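Local coordinates for putative CRISPR-associated endoribonuclease-like protein Cas6 (Pyrococcus furiosus, PDB 3UFC), which binds CRISPR RNA as a paralogue of the Cas6 endoribonucleases, in an archaeal adaptive immune system against viruses and plasmids, at residues Ser129-Ile134 / Phe234-Ile239. Sequence-based numbering, arbitrary orientation.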
# COMPACT_ATOMS: atom_id res chain seq x y z
N SER A 129 -8.03 2.13 -8.69
CA SER A 129 -7.10 1.21 -9.32
C SER A 129 -5.94 1.03 -8.35
O SER A 129 -5.40 2.00 -7.83
CB SER A 129 -6.60 1.76 -10.66
OG SER A 129 -5.80 0.80 -11.32
N THR A 130 -5.55 -0.23 -8.11
CA THR A 130 -4.49 -0.53 -7.16
C THR A 130 -3.08 -0.14 -7.59
O THR A 130 -2.70 -0.32 -8.75
CB THR A 130 -4.46 -2.04 -6.82
OG1 THR A 130 -4.42 -2.81 -8.03
CG2 THR A 130 -5.69 -2.44 -6.02
N LEU A 131 -2.32 0.40 -6.63
CA LEU A 131 -0.92 0.75 -6.84
C LEU A 131 -0.12 -0.33 -6.08
O LEU A 131 1.07 -0.52 -6.31
CB LEU A 131 -0.62 2.15 -6.29
CG LEU A 131 -1.31 3.29 -7.07
CD1 LEU A 131 -0.90 4.63 -6.49
CD2 LEU A 131 -0.94 3.20 -8.55
N SER A 132 -0.81 -1.00 -5.16
CA SER A 132 -0.25 -2.13 -4.40
C SER A 132 -1.46 -3.04 -4.15
O SER A 132 -2.59 -2.55 -4.02
CB SER A 132 0.42 -1.67 -3.08
OG SER A 132 -0.41 -0.88 -2.26
N PRO A 133 -1.25 -4.37 -4.10
CA PRO A 133 -2.33 -5.35 -3.89
C PRO A 133 -3.21 -5.17 -2.66
O PRO A 133 -2.72 -4.86 -1.58
CB PRO A 133 -1.59 -6.69 -3.87
CG PRO A 133 -0.32 -6.42 -4.62
CD PRO A 133 0.06 -5.04 -4.14
N ILE A 134 -4.51 -5.38 -2.83
CA ILE A 134 -5.44 -5.28 -1.72
C ILE A 134 -5.53 -6.64 -1.03
O ILE A 134 -5.78 -7.67 -1.68
CB ILE A 134 -6.83 -4.81 -2.20
CG1 ILE A 134 -6.78 -3.31 -2.50
CG2 ILE A 134 -7.90 -5.10 -1.14
CD1 ILE A 134 -8.06 -2.74 -3.09
N PHE A 234 0.61 -2.35 1.09
CA PHE A 234 -0.55 -2.94 0.43
C PHE A 234 -1.79 -2.06 0.41
O PHE A 234 -1.93 -1.15 1.23
CB PHE A 234 -0.93 -4.27 1.10
CG PHE A 234 0.08 -5.35 0.92
CD1 PHE A 234 1.13 -5.50 1.83
CD2 PHE A 234 0.01 -6.21 -0.17
CE1 PHE A 234 2.10 -6.50 1.64
CE2 PHE A 234 0.97 -7.21 -0.37
CZ PHE A 234 2.02 -7.35 0.54
N GLY A 235 -2.68 -2.35 -0.52
CA GLY A 235 -3.95 -1.65 -0.61
C GLY A 235 -3.99 -0.22 -1.09
O GLY A 235 -5.04 0.42 -1.00
N MET A 236 -2.88 0.30 -1.59
CA MET A 236 -2.89 1.68 -2.05
C MET A 236 -3.58 1.75 -3.40
O MET A 236 -3.37 0.90 -4.25
CB MET A 236 -1.47 2.24 -2.17
CG MET A 236 -1.46 3.74 -2.43
SD MET A 236 0.18 4.48 -2.41
CE MET A 236 -0.27 6.25 -2.77
N VAL A 237 -4.41 2.77 -3.58
CA VAL A 237 -5.13 2.94 -4.84
C VAL A 237 -5.04 4.37 -5.35
O VAL A 237 -4.67 5.29 -4.62
CB VAL A 237 -6.63 2.61 -4.69
CG1 VAL A 237 -6.83 1.14 -4.33
CG2 VAL A 237 -7.25 3.50 -3.63
N LYS A 238 -5.38 4.53 -6.62
CA LYS A 238 -5.41 5.85 -7.25
C LYS A 238 -6.80 5.95 -7.86
O LYS A 238 -7.48 4.94 -8.04
CB LYS A 238 -4.37 5.95 -8.37
CG LYS A 238 -4.65 5.05 -9.56
CD LYS A 238 -3.60 5.27 -10.64
CE LYS A 238 -3.77 4.30 -11.79
NZ LYS A 238 -2.71 4.49 -12.82
N ILE A 239 -7.23 7.17 -8.17
CA ILE A 239 -8.54 7.38 -8.78
C ILE A 239 -8.38 7.48 -10.29
O ILE A 239 -7.41 8.06 -10.78
CB ILE A 239 -9.19 8.68 -8.26
CG1 ILE A 239 -9.63 8.49 -6.81
CG2 ILE A 239 -10.38 9.07 -9.14
CD1 ILE A 239 -10.18 9.74 -6.17
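L131 lies between M236 and K238: its CD1 meets the methyl CE of M236 at 4.1 Å, the two side chains crossing obliquely, while CD2 touches CD of K238, whose extended chain runs at about a right angle to that of L131. The same lysine passes S129, its CE 4.0 Å from CB of the serine. In the backbone, S129 and K238 form an antiparallel hydrogen-bonded pair, and T130 and V237 the next, non-hydrogen-bonded pair, with T130 CG2 against V237 CG1 on the face opposite that of S129 and K238. Strand 237-239 thereby becomes an outer strand of the C-terminal ferredoxin-like sheet, beside strand 125-130. Beyond the pairing, M236 O takes an almost straight bond from L131 N (2.6 Å, 178°) and a weak one from S132 N. S132 OG, set between its own N and carbonyl carbon (chi1 53°), accepts a hydrogen bond from M236 N at 2.8 Å and bonds F54 O, tying the segment after strand 125-130 to strand 53-59 of the other sheet. P133 O sits at the F234 ring edge, in plane, 3.4 Å from CD2. The same oxygen accepts a 2.7 Å hydrogen bond from G235 N, which sits above the carbonyl plane. I134 CG1 packs 3.8 Å from G235 CA.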